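Amidase, hydantoinase/carbamoylase family (Burkholderia ambifaria, PDB 5TP4) probably hydrolyses N-carbamoyl-L-amino acids as a zinc-dependent amidase of the peptidase M20 family, with two zinc ions expected per subunit. Local coordinates at residues 366-371 against 375-380; 132-137 against 192-197; 220-225 against 301-306; 296-301 against 359-364; 174-177 against 181-184. One frame throughout, in Å; residues are numbered along the deposited sequence. Where two conformers were deposited one is given.

Interaction 1 of 5, residues 366-371 against 375-380; sequences HDAILL and VPTAMV
Met379 reaches up from strand 377-380 and lays its CE methyl over one face of the His366 imidazole, a CH-pi contact with CE 3.7 Å from His366 CD2. The thioether bends at chi3 (73°), which turns CE back over the ring, while SD stands oblique to it. Beside this pair the packing is tight: Ala368 CB lies 3.6 Å from Met379 CG, and so small a residue lets the helix settle close against the strand. Thr377 continues the row, its CG2 methyl 3.7 Å from Ala368 O and its hydroxyl OG1 turned back to bond Val375 O two residues earlier, 3.0 Å away. At the other end the contact loosens. Leu371 CD1 and Val375 CG2 lie side by side 4.1 Å apart, Val375 being partly exposed, and the turn is held by Val375 N to Leu371 O (2.8 Å, 160° at the hydrogen). Helix 367-371 and strand 377-380 run nearly antiparallel, at 162°, as successive elements joined by a short turn. His366, whose ring meets that of the zinc ligand His198, brings the buried end beside the metal site, an arrangement in keeping with the alpha/beta catalytic domain of M20 enzymes.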
# COMPACT_ATOMS: atom_id res chain seq x y z
N HIS B 366 -15.41 -16.60 -17.74
CA HIS B 366 -15.20 -17.50 -18.87
C HIS B 366 -16.13 -17.05 -19.97
O HIS B 366 -17.13 -16.37 -19.71
CB HIS B 366 -15.53 -18.96 -18.54
CG HIS B 366 -14.73 -19.48 -17.40
ND1 HIS B 366 -13.37 -19.72 -17.50
CD2 HIS B 366 -15.07 -19.74 -16.12
CE1 HIS B 366 -12.92 -20.13 -16.33
NE2 HIS B 366 -13.92 -20.15 -15.48
N ASP B 367 -15.83 -17.47 -21.19
CA ASP B 367 -16.78 -17.22 -22.27
C ASP B 367 -18.16 -17.78 -21.95
O ASP B 367 -19.17 -17.20 -22.36
CB ASP B 367 -16.24 -17.83 -23.55
CG ASP B 367 -14.99 -17.10 -24.06
OD1 ASP B 367 -15.07 -15.88 -24.36
OD2 ASP B 367 -13.91 -17.76 -24.16
N ALA B 368 -18.22 -18.91 -21.22
CA ALA B 368 -19.51 -19.46 -20.81
C ALA B 368 -20.38 -18.45 -20.07
O ALA B 368 -21.61 -18.51 -20.18
CB ALA B 368 -19.31 -20.68 -19.92
N ILE B 369 -19.78 -17.53 -19.31
CA ILE B 369 -20.56 -16.51 -18.59
C ILE B 369 -21.39 -15.68 -19.56
O ILE B 369 -22.59 -15.40 -19.34
CB ILE B 369 -19.63 -15.62 -17.76
CG1 ILE B 369 -18.95 -16.44 -16.67
CG2 ILE B 369 -20.44 -14.45 -17.16
CD1 ILE B 369 -19.91 -17.07 -15.68
N LEU B 370 -20.74 -15.23 -20.65
CA LEU B 370 -21.44 -14.44 -21.66
C LEU B 370 -22.48 -15.28 -22.38
O LEU B 370 -23.59 -14.81 -22.64
CB LEU B 370 -20.44 -13.86 -22.66
CG LEU B 370 -19.61 -12.62 -22.30
CD1 LEU B 370 -20.45 -11.37 -22.30
CD2 LEU B 370 -18.84 -12.79 -20.95
N LEU B 371 -22.13 -16.52 -22.73
CA LEU B 371 -23.07 -17.36 -23.47
C LEU B 371 -24.31 -17.66 -22.65
O LEU B 371 -25.43 -17.70 -23.18
CB LEU B 371 -22.41 -18.68 -23.90
CG LEU B 371 -21.71 -18.67 -25.27
CD1 LEU B 371 -22.69 -18.58 -26.46
CD2 LEU B 371 -20.68 -17.54 -25.41
N VAL B 375 -27.95 -18.29 -24.24
CA VAL B 375 -28.30 -19.65 -24.66
C VAL B 375 -28.09 -20.60 -23.49
O VAL B 375 -27.32 -20.32 -22.56
CB VAL B 375 -27.48 -20.10 -25.88
CG1 VAL B 375 -27.42 -19.01 -26.96
CG2 VAL B 375 -26.13 -20.47 -25.46
N PRO B 376 -28.79 -21.74 -23.50
CA PRO B 376 -28.59 -22.73 -22.42
C PRO B 376 -27.14 -23.20 -22.35
O PRO B 376 -26.57 -23.66 -23.35
CB PRO B 376 -29.53 -23.87 -22.81
CG PRO B 376 -30.57 -23.23 -23.63
CD PRO B 376 -29.88 -22.15 -24.41
N THR B 377 -26.56 -23.09 -21.16
CA THR B 377 -25.12 -23.24 -20.96
C THR B 377 -24.82 -24.09 -19.74
O THR B 377 -25.54 -24.05 -18.74
CB THR B 377 -24.47 -21.84 -20.80
OG1 THR B 377 -24.53 -21.15 -22.06
CG2 THR B 377 -23.00 -21.93 -20.36
N ALA B 378 -23.73 -24.87 -19.83
CA ALA B 378 -23.22 -25.58 -18.66
C ALA B 378 -21.71 -25.65 -18.78
O ALA B 378 -21.15 -25.47 -19.87
CB ALA B 378 -23.79 -27.00 -18.50
N MET B 379 -21.06 -25.90 -17.65
CA MET B 379 -19.61 -26.09 -17.68
C MET B 379 -19.20 -27.35 -16.93
O MET B 379 -19.88 -27.80 -15.99
CB MET B 379 -18.85 -24.91 -17.06
CG MET B 379 -18.86 -23.61 -17.90
SD MET B 379 -17.81 -22.34 -17.11
CE MET B 379 -16.18 -22.99 -17.47
N VAL B 380 -18.05 -27.90 -17.35
CA VAL B 380 -17.40 -29.01 -16.65
C VAL B 380 -16.10 -28.48 -16.10
O VAL B 380 -15.21 -28.12 -16.88
CB VAL B 380 -17.11 -30.21 -17.57
CG1 VAL B 380 -16.60 -31.40 -16.72
CG2 VAL B 380 -18.36 -30.63 -18.39

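Interaction 2 of 5, residues 132-137 against 192-197; sequences VSWTNE and DAYFEA
In the central sheet of the M20 catalytic domain, near the metal site, strands 129-133 and 193-199 flank strand 87-91, and the side chains of Val132, Trp134 and Tyr194 meet across that intervening strand. The backbones stay well apart, Val132 and Glu196 being nearest at 9.7 Å between CA atoms, and two large aromatic side chains span the gap. Trp134 gives its indole NE1-H to Tyr194 OH, 3.0 Å away and close to the indole plane, with 156° at the hydrogen. The side chains pass one another head to tail, the indole five-membered ring and the phenol inclined at 50°, and Trp134 CZ2 packs on Tyr194 CE1 at 3.8 Å. Val132 completes the apolar side: CG1 approaches the edge of the tyrosine ring, while CG2 lies over the centre of the indole face. One branched residue thus touches both rings. On the indole, Phe152 adds an edge-to-face contact.

Glu137, a zinc ligand in this protein though no zinc is bound to it in this chain, follows three residues after Trp134. Tyrosine suits its buried place because its hydroxyl can accept and donate at once. With chi1 at 175° the phenol extends off the strand toward the indole, and its OH, held by Trp134, donates in turn to Glu196 OE2, 2.7 Å away and met from above the carboxylate plane.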
# COMPACT_ATOMS: atom_id res chain seq x y z
N VAL B 132 -15.67 -24.11 -30.76
CA VAL B 132 -15.31 -22.71 -30.95
C VAL B 132 -14.16 -22.31 -30.03
O VAL B 132 -14.07 -22.74 -28.87
CB VAL B 132 -16.55 -21.79 -30.76
CG1 VAL B 132 -17.19 -21.98 -29.38
CG2 VAL B 132 -16.20 -20.33 -31.00
N SER B 133 -13.23 -21.54 -30.59
CA SER B 133 -12.25 -20.81 -29.80
C SER B 133 -12.59 -19.33 -29.98
O SER B 133 -12.49 -18.80 -31.09
CB SER B 133 -10.83 -21.14 -30.27
OG SER B 133 -9.88 -20.28 -29.66
N TRP B 134 -12.98 -18.66 -28.88
CA TRP B 134 -13.43 -17.28 -28.97
C TRP B 134 -12.25 -16.32 -28.98
O TRP B 134 -11.26 -16.52 -28.26
CB TRP B 134 -14.32 -16.93 -27.78
CG TRP B 134 -15.51 -17.84 -27.57
CD1 TRP B 134 -15.63 -18.87 -26.65
CD2 TRP B 134 -16.74 -17.78 -28.28
NE1 TRP B 134 -16.89 -19.45 -26.78
CE2 TRP B 134 -17.57 -18.80 -27.78
CE3 TRP B 134 -17.21 -16.98 -29.33
CZ2 TRP B 134 -18.87 -19.02 -28.26
CZ3 TRP B 134 -18.49 -17.19 -29.82
CH2 TRP B 134 -19.31 -18.21 -29.29
N THR B 135 -12.36 -15.27 -29.79
CA THR B 135 -11.30 -14.26 -29.86
C THR B 135 -11.12 -13.52 -28.54
O THR B 135 -12.09 -13.11 -27.91
CB THR B 135 -11.63 -13.25 -30.96
OG1 THR B 135 -11.65 -13.91 -32.23
CG2 THR B 135 -10.61 -12.10 -30.98
N ASN B 136 -9.84 -13.31 -28.16
CA ASN B 136 -9.47 -12.40 -27.07
C ASN B 136 -10.31 -12.63 -25.81
O ASN B 136 -10.86 -11.70 -25.21
CB ASN B 136 -9.60 -10.94 -27.51
CG ASN B 136 -8.86 -9.97 -26.59
OD1 ASN B 136 -7.64 -9.85 -26.66
ND2 ASN B 136 -9.60 -9.24 -25.75
N GLU B 137 -10.38 -13.89 -25.37
CA GLU B 137 -11.04 -14.16 -24.10
C GLU B 137 -10.30 -13.50 -22.94
O GLU B 137 -10.92 -13.05 -21.97
CB GLU B 137 -11.16 -15.67 -23.87
CG GLU B 137 -11.85 -16.07 -22.54
CD GLU B 137 -10.94 -16.00 -21.32
OE1 GLU B 137 -9.72 -15.88 -21.48
OE2 GLU B 137 -11.45 -16.08 -20.18
N ASP B 192 -28.14 -24.34 -29.87
CA ASP B 192 -29.03 -25.14 -29.02
C ASP B 192 -28.56 -25.14 -27.57
O ASP B 192 -29.39 -25.08 -26.64
CB ASP B 192 -29.10 -26.58 -29.50
CG ASP B 192 -30.01 -27.43 -28.63
OD1 ASP B 192 -31.25 -27.26 -28.70
OD2 ASP B 192 -29.47 -28.25 -27.87
N ALA B 193 -27.26 -25.27 -27.35
CA ALA B 193 -26.68 -25.31 -26.02
C ALA B 193 -25.20 -25.05 -26.16
O ALA B 193 -24.62 -25.28 -27.23
CB ALA B 193 -26.91 -26.65 -25.31
N TYR B 194 -24.59 -24.54 -25.08
CA TYR B 194 -23.17 -24.24 -25.07
C TYR B 194 -22.56 -24.95 -23.88
O TYR B 194 -23.03 -24.78 -22.75
CB TYR B 194 -22.90 -22.74 -24.97
CG TYR B 194 -21.45 -22.39 -24.83
CD1 TYR B 194 -20.63 -22.31 -25.96
CD2 TYR B 194 -20.88 -22.13 -23.58
CE1 TYR B 194 -19.30 -21.98 -25.84
CE2 TYR B 194 -19.52 -21.83 -23.46
CZ TYR B 194 -18.76 -21.76 -24.61
OH TYR B 194 -17.41 -21.44 -24.53
N PHE B 195 -21.52 -25.74 -24.13
CA PHE B 195 -20.79 -26.41 -23.05
C PHE B 195 -19.32 -25.98 -23.07
O PHE B 195 -18.71 -25.85 -24.13
CB PHE B 195 -20.87 -27.93 -23.22
CG PHE B 195 -22.24 -28.51 -23.00
CD1 PHE B 195 -23.13 -28.64 -24.05
CD2 PHE B 195 -22.61 -28.97 -21.73
CE1 PHE B 195 -24.38 -29.20 -23.85
CE2 PHE B 195 -23.84 -29.53 -21.51
CZ PHE B 195 -24.75 -29.65 -22.57
N GLU B 196 -18.73 -25.80 -21.88
CA GLU B 196 -17.32 -25.42 -21.81
C GLU B 196 -16.66 -26.23 -20.71
O GLU B 196 -17.12 -26.18 -19.57
CB GLU B 196 -17.16 -23.92 -21.54
CG GLU B 196 -15.73 -23.50 -21.34
CD GLU B 196 -15.47 -22.03 -21.64
OE1 GLU B 196 -14.31 -21.58 -21.48
OE2 GLU B 196 -16.42 -21.32 -22.06
N ALA B 197 -15.60 -26.96 -21.06
CA ALA B 197 -14.78 -27.60 -20.04
C ALA B 197 -13.61 -26.69 -19.68
O ALA B 197 -13.03 -26.04 -20.55
CB ALA B 197 -14.29 -28.97 -20.54

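Interaction 3 of 5, residues 220-225 against 301-306; sequences AIRWLD and AQVDAM
Strand 220-225 and helix 301-306 run in roughly the same direction, 27° apart, with their axes 8.3 Å from each other at closest approach and Ala220 nearest Val303. Val303 fills the centre: its CG1 methyl sits over the middle of the Arg222 guanidinium face, 3.4 Å from CZ, and also touches Ala220 CB at 3.8 Å. Alanine leaves room for the branched valine, whose CG1 stands between its backbone N and carbonyl carbon (chi1 83°) and so faces the strand. Arg222 bends at chi2, folding its charged end toward the helix. There NE and NH2 grip one oxygen side-on, OD1 of Asp304 in one of its two conformers, each at 2.8 Å, with guanidinium and carboxylate planes 55° apart. NH1 turns back to Ile221 O at 3.0 Å. Arginine suits this place because its flat face accepts the valine methyl while its rim bonds the acid. NH2 also meets the carboxylate of Asp300, at the start of the same helix. Such helix-on-sheet packing, away from the zinc site, is consistent with the smaller alpha/beta domain of M20 enzymes. Helix 300-321 covers the sheet where strand 212-229 runs between strands 288-297 and 324-337, and Asp225 pairs with Arg282 of the second subunit.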
# COMPACT_ATOMS: atom_id res chain seq x y z
N ALA B 220 -22.26 -13.11 -8.26
CA ALA B 220 -22.43 -11.66 -8.21
C ALA B 220 -21.18 -11.04 -7.58
O ALA B 220 -20.65 -11.57 -6.59
CB ALA B 220 -23.66 -11.27 -7.41
N ILE B 221 -20.69 -9.95 -8.18
CA ILE B 221 -19.42 -9.33 -7.79
C ILE B 221 -19.65 -7.84 -7.58
O ILE B 221 -20.31 -7.19 -8.41
CB ILE B 221 -18.34 -9.52 -8.87
CG1 ILE B 221 -18.23 -10.98 -9.31
CG2 ILE B 221 -16.96 -9.01 -8.35
CD1 ILE B 221 -17.29 -11.16 -10.50
N ARG B 222 -19.07 -7.29 -6.52
CA ARG B 222 -18.96 -5.85 -6.34
C ARG B 222 -17.50 -5.50 -6.09
O ARG B 222 -16.81 -6.19 -5.33
CB ARG B 222 -19.80 -5.35 -5.15
CG ARG B 222 -21.24 -5.83 -5.23
CD ARG B 222 -22.00 -5.09 -6.32
NE ARG B 222 -23.42 -5.45 -6.31
CZ ARG B 222 -23.98 -6.40 -7.06
NH1 ARG B 222 -23.24 -7.09 -7.92
NH2 ARG B 222 -25.28 -6.65 -6.97
N TRP B 223 -17.05 -4.42 -6.72
CA TRP B 223 -15.75 -3.83 -6.44
C TRP B 223 -15.99 -2.47 -5.80
O TRP B 223 -16.76 -1.66 -6.33
CB TRP B 223 -14.95 -3.64 -7.71
CG TRP B 223 -14.18 -4.85 -8.14
CD1 TRP B 223 -14.23 -6.10 -7.59
CD2 TRP B 223 -13.21 -4.89 -9.19
NE1 TRP B 223 -13.33 -6.93 -8.25
CE2 TRP B 223 -12.70 -6.21 -9.23
CE3 TRP B 223 -12.73 -3.95 -10.10
CZ2 TRP B 223 -11.73 -6.61 -10.15
CZ3 TRP B 223 -11.76 -4.35 -11.02
CH2 TRP B 223 -11.28 -5.66 -11.04
N LEU B 224 -15.35 -2.24 -4.66
CA LEU B 224 -15.52 -1.02 -3.89
C LEU B 224 -14.17 -0.35 -3.72
O LEU B 224 -13.12 -1.00 -3.67
CB LEU B 224 -16.13 -1.32 -2.51
CG LEU B 224 -17.36 -2.25 -2.48
CD1 LEU B 224 -17.85 -2.40 -1.04
CD2 LEU B 224 -18.43 -1.68 -3.31
N ASP B 225 -14.20 0.97 -3.66
CA ASP B 225 -13.07 1.78 -3.25
C ASP B 225 -13.41 2.37 -1.90
O ASP B 225 -14.47 2.99 -1.74
CB ASP B 225 -12.79 2.93 -4.23
CG ASP B 225 -12.37 2.45 -5.58
OD1 ASP B 225 -11.66 1.44 -5.67
OD2 ASP B 225 -12.73 3.11 -6.57
N ALA B 301 -28.81 -10.03 -4.38
CA ALA B 301 -29.38 -9.43 -3.18
C ALA B 301 -28.47 -9.63 -1.98
O ALA B 301 -28.34 -8.73 -1.14
CB ALA B 301 -30.76 -10.00 -2.89
N GLN B 302 -27.84 -10.81 -1.88
CA GLN B 302 -26.98 -11.08 -0.73
C GLN B 302 -25.66 -10.32 -0.83
O GLN B 302 -25.12 -9.88 0.19
CB GLN B 302 -26.71 -12.58 -0.59
CG GLN B 302 -27.91 -13.42 -0.17
CD GLN B 302 -28.59 -12.91 1.08
OE1 GLN B 302 -27.96 -12.71 2.13
NE2 GLN B 302 -29.90 -12.69 0.98
N VAL B 303 -25.08 -10.21 -2.03
CA VAL B 303 -23.84 -9.42 -2.11
C VAL B 303 -24.16 -7.95 -1.81
O VAL B 303 -23.38 -7.27 -1.14
CB VAL B 303 -23.09 -9.63 -3.45
CG1 VAL B 303 -23.63 -8.76 -4.61
CG2 VAL B 303 -21.62 -9.34 -3.27
N ASP B 304 -25.33 -7.47 -2.23
CA ASP B 304 -25.72 -6.11 -1.87
C ASP B 304 -25.91 -5.98 -0.37
O ASP B 304 -25.56 -4.95 0.24
CB ASP B 304 -27.00 -5.72 -2.62
CG ASP B 304 -26.77 -5.49 -4.11
OD1 ASP B 304 -25.60 -5.33 -4.50
OD2 ASP B 304 -27.76 -5.44 -4.88
N ALA B 305 -26.45 -7.02 0.27
CA ALA B 305 -26.61 -6.99 1.72
C ALA B 305 -25.27 -6.93 2.42
O ALA B 305 -25.11 -6.19 3.40
CB ALA B 305 -27.40 -8.20 2.19
N MET B 306 -24.29 -7.69 1.92
CA MET B 306 -22.93 -7.60 2.46
C MET B 306 -22.39 -6.18 2.32
O MET B 306 -21.78 -5.64 3.25
CB MET B 306 -22.02 -8.62 1.75
CG MET B 306 -22.47 -10.05 1.96
SD MET B 306 -21.52 -11.17 0.86
CE MET B 306 -19.89 -10.86 1.49

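Interaction 4 of 5, residues 296-301 against 359-364; sequences RHHDDA and RIVSGA
Van der Waals contact is carried by Val361 and His298. The imidazole lies obliquely across the valine, with NE2 3.6 Å from Val361 CG1, while CG2 stands over one face of the ring, displaced toward its rim. Val361 CG1 occupies the position between the backbone N and the carbonyl carbon (chi1 72°), which brings it to the histidine nitrogen. A compact branched residue suits this place, presenting methyls to a flat ring in a partly exposed setting.

Polar contact centres on Arg296, whose NH1 lies 3.0 Å from Gly363 O, obliquely to the guanidinium. The firmer partners of this group lie elsewhere: NE forms a salt bridge with Asp294, and NH1 meets Gln219. A long arginine serves such a place well, since its several N-H groups can meet an acid and an amide together. NH1 also pairs with the sulfonate of a bound MES molecule, probably from the crystallisation liquor; with Gly236 and His234 of the second subunit close by, this is consistent with an anion-accepting pocket at the subunit interface.

Bonds within each segment shape the two turns. Asp299 N donates to His297 ND1 at 3.2 Å, close to the imidazole plane, and Asp299 is the N-cap of helix 300-321; in one of its two conformers OD1 accepts from Gln302 N. In the other turn Ser362 OG bonds Ala364 O at 2.9 Å, in the carbonyl plane.

Strands 288-297 and 357-362 both pair with strand 212-229, the first antiparallel and the second parallel, so the contact bridges two partners of that long strand, where strand 288-297 gives way to helix 300-321.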
# COMPACT_ATOMS: atom_id res chain seq x y z
N ARG B 296 -18.12 -11.01 -3.14
CA ARG B 296 -18.78 -12.01 -3.99
C ARG B 296 -19.89 -12.71 -3.22
O ARG B 296 -19.81 -12.89 -2.01
CB ARG B 296 -17.82 -13.07 -4.48
CG ARG B 296 -16.52 -12.51 -4.91
CD ARG B 296 -16.23 -12.83 -6.32
NE ARG B 296 -15.13 -12.03 -6.85
CZ ARG B 296 -14.56 -12.25 -8.03
NH1 ARG B 296 -14.99 -13.28 -8.78
NH2 ARG B 296 -13.60 -11.44 -8.45
N HIS B 297 -20.90 -13.14 -3.97
CA HIS B 297 -21.90 -14.05 -3.43
C HIS B 297 -22.52 -14.78 -4.61
O HIS B 297 -22.24 -14.46 -5.77
CB HIS B 297 -22.97 -13.31 -2.60
CG HIS B 297 -23.69 -14.18 -1.61
ND1 HIS B 297 -24.66 -15.08 -1.99
CD2 HIS B 297 -23.59 -14.27 -0.26
CE1 HIS B 297 -25.13 -15.70 -0.91
NE2 HIS B 297 -24.49 -15.24 0.15
N HIS B 298 -23.30 -15.81 -4.32
CA HIS B 298 -24.04 -16.45 -5.40
C HIS B 298 -25.22 -15.61 -5.86
O HIS B 298 -25.72 -15.81 -6.98
CB HIS B 298 -24.56 -17.82 -4.95
CG HIS B 298 -23.48 -18.84 -4.77
ND1 HIS B 298 -23.74 -20.20 -4.74
CD2 HIS B 298 -22.14 -18.71 -4.59
CE1 HIS B 298 -22.60 -20.85 -4.55
NE2 HIS B 298 -21.62 -19.97 -4.46
N ASP B 299 -25.68 -14.68 -5.04
CA ASP B 299 -26.92 -13.96 -5.23
C ASP B 299 -26.66 -12.46 -5.18
O ASP B 299 -25.91 -11.99 -4.32
CB ASP B 299 -27.89 -14.40 -4.13
CG ASP B 299 -29.20 -13.73 -4.22
OD1 ASP B 299 -29.28 -12.57 -3.79
OD2 ASP B 299 -30.13 -14.36 -4.73
N ASP B 300 -27.31 -11.71 -6.07
CA ASP B 300 -27.07 -10.26 -6.08
C ASP B 300 -27.64 -9.58 -4.85
O ASP B 300 -27.06 -8.61 -4.36
CB ASP B 300 -27.68 -9.64 -7.33
CG ASP B 300 -26.75 -9.72 -8.52
OD1 ASP B 300 -25.83 -8.86 -8.64
OD2 ASP B 300 -26.93 -10.67 -9.31
N ALA B 301 -28.81 -10.03 -4.38
CA ALA B 301 -29.38 -9.43 -3.18
C ALA B 301 -28.47 -9.63 -1.98
O ALA B 301 -28.34 -8.73 -1.14
CB ALA B 301 -30.76 -10.00 -2.89
N ARG B 359 -21.20 -29.90 -6.88
CA ARG B 359 -21.62 -28.61 -7.42
C ARG B 359 -20.66 -27.52 -6.96
O ARG B 359 -20.20 -27.53 -5.80
CB ARG B 359 -23.05 -28.29 -6.98
CG ARG B 359 -24.08 -29.16 -7.67
CD ARG B 359 -25.48 -28.93 -7.12
NE ARG B 359 -26.04 -27.61 -7.45
CZ ARG B 359 -26.68 -27.32 -8.58
NH1 ARG B 359 -26.84 -28.24 -9.52
NH2 ARG B 359 -27.17 -26.10 -8.76
N ILE B 360 -20.32 -26.61 -7.87
CA ILE B 360 -19.32 -25.58 -7.57
C ILE B 360 -19.64 -24.35 -8.41
O ILE B 360 -20.14 -24.46 -9.52
CB ILE B 360 -17.91 -26.14 -7.87
CG1 ILE B 360 -16.81 -25.14 -7.53
CG2 ILE B 360 -17.79 -26.52 -9.37
CD1 ILE B 360 -15.42 -25.83 -7.38
N VAL B 361 -19.38 -23.17 -7.86
CA VAL B 361 -19.60 -21.95 -8.63
C VAL B 361 -18.32 -21.62 -9.40
O VAL B 361 -17.22 -21.94 -8.94
CB VAL B 361 -20.05 -20.80 -7.70
CG1 VAL B 361 -18.88 -20.30 -6.84
CG2 VAL B 361 -20.70 -19.67 -8.49
N SER B 362 -18.44 -21.01 -10.58
CA SER B 362 -17.26 -20.51 -11.27
C SER B 362 -16.80 -19.22 -10.62
O SER B 362 -17.53 -18.21 -10.62
CB SER B 362 -17.54 -20.31 -12.76
OG SER B 362 -16.36 -19.78 -13.36
N GLY B 363 -15.60 -19.24 -10.02
CA GLY B 363 -15.13 -18.04 -9.36
C GLY B 363 -14.48 -17.02 -10.27
O GLY B 363 -14.14 -15.94 -9.80
N ALA B 364 -14.26 -17.34 -11.54
CA ALA B 364 -13.66 -16.38 -12.45
C ALA B 364 -14.44 -16.36 -13.77
O ALA B 364 -15.28 -17.22 -14.02
CB ALA B 364 -12.18 -16.69 -12.71

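Interaction 5 of 5, residues 174-177 against 181-184; sequences AALD and CRGT
Asp177 and Arg182 face each other across the end of helix 172-179 in a two-pronged salt bridge. Arg182 presents its NE side, and each donor has its own oxygen: NE to Asp177 OD1 at 2.8 Å, almost straight at 175°, and NH2 to Asp177 OD2 at 3.1 Å. Both acceptors lie close to the guanidinium plane, but the carboxylate is turned 40° against it, so NH2 meets OD2 from above the carboxylate plane while NE comes to OD1 on its syn side. The arginine reaches back because its chain bends at chi3 (-76°) after an extended start. Both residues are exposed, a natural place for charged groups that satisfy each other at the surface.

The backbone closes the same turn. Cys181 N donates to Leu176 O at 3.0 Å, a 6→1 bond at the helix C-terminus, consistent with a Schellman-type end, where the chain enters the loop leading to strand 193-199. Cys181 SG is joined in a disulfide to Cys179, linking the last helical residue to the one two places on. Leu176 packs against Cys181 and Arg182, its CD2 3.9 Å from Cys181 SG and its CB equally far from Arg182 CB; its apolar branches suit the inner side, where Leu43 and Leu162 also touch it.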
# COMPACT_ATOMS: atom_id res chain seq x y z
N ALA B 174 -7.35 -4.14 -37.37
CA ALA B 174 -6.04 -4.24 -38.00
C ALA B 174 -5.34 -5.53 -37.61
O ALA B 174 -4.69 -6.17 -38.44
CB ALA B 174 -5.18 -3.03 -37.61
N ALA B 175 -5.49 -5.95 -36.34
CA ALA B 175 -4.82 -7.17 -35.89
C ALA B 175 -5.46 -8.40 -36.53
O ALA B 175 -4.76 -9.39 -36.82
CB ALA B 175 -4.85 -7.27 -34.37
N LEU B 176 -6.78 -8.38 -36.72
CA LEU B 176 -7.44 -9.46 -37.45
C LEU B 176 -6.90 -9.56 -38.87
O LEU B 176 -6.66 -10.67 -39.38
CB LEU B 176 -8.96 -9.25 -37.48
CG LEU B 176 -9.73 -9.45 -36.17
CD1 LEU B 176 -11.20 -8.97 -36.31
CD2 LEU B 176 -9.68 -10.92 -35.74
N ASP B 177 -6.70 -8.42 -39.52
CA ASP B 177 -6.18 -8.41 -40.88
C ASP B 177 -4.75 -8.96 -40.92
O ASP B 177 -4.39 -9.72 -41.83
CB ASP B 177 -6.22 -7.01 -41.48
CG ASP B 177 -7.63 -6.54 -41.76
OD1 ASP B 177 -8.53 -7.39 -41.92
OD2 ASP B 177 -7.85 -5.32 -41.81
N CYS B 181 -7.51 -13.50 -40.09
CA CYS B 181 -8.65 -14.22 -39.56
C CYS B 181 -9.86 -13.31 -39.36
O CYS B 181 -10.68 -13.54 -38.48
CB CYS B 181 -8.27 -14.96 -38.29
SG CYS B 181 -7.56 -13.93 -37.02
N ARG B 182 -10.00 -12.29 -40.20
CA ARG B 182 -11.23 -11.50 -40.28
C ARG B 182 -12.20 -12.19 -41.24
O ARG B 182 -12.08 -12.05 -42.46
CB ARG B 182 -10.93 -10.08 -40.77
CG ARG B 182 -12.09 -9.16 -40.51
CD ARG B 182 -12.12 -7.97 -41.42
NE ARG B 182 -11.15 -6.93 -41.10
CZ ARG B 182 -11.42 -5.83 -40.41
NH1 ARG B 182 -12.63 -5.63 -39.89
NH2 ARG B 182 -10.47 -4.91 -40.22
N GLY B 183 -13.17 -12.93 -40.69
CA GLY B 183 -14.18 -13.54 -41.53
C GLY B 183 -15.16 -12.50 -42.02
O GLY B 183 -15.18 -11.35 -41.56
N THR B 184 -15.96 -12.89 -43.03
CA THR B 184 -16.97 -11.99 -43.57
C THR B 184 -18.32 -12.14 -42.89
O THR B 184 -19.16 -11.24 -43.03
CB THR B 184 -17.15 -12.21 -45.09
OG1 THR B 184 -17.39 -13.59 -45.34
CG2 THR B 184 -15.91 -11.77 -45.86

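Interactions 1 and 2 form the buried heart of the catalytic part and touch directly: strands 377-382 and 193-199 are neighbours in the sheet, and Pro376 O probably accepts from Tyr194 N. They combine apolar and aromatic packing with buried hydrogen bonds. Interactions 3 and 4 share Ala301 and helix 300-321, are joined by the bridge from Arg222 to Asp300, and both touch the second subunit; arginines take part in each, with an ion pair between a buried arginine and a partly exposed aspartate in the first and a more open mixture in the second. Interaction 5 stands apart at the surface, about 39 Å between centres from interaction 3, and relies on an exposed salt bridge and a disulfide-bound turn.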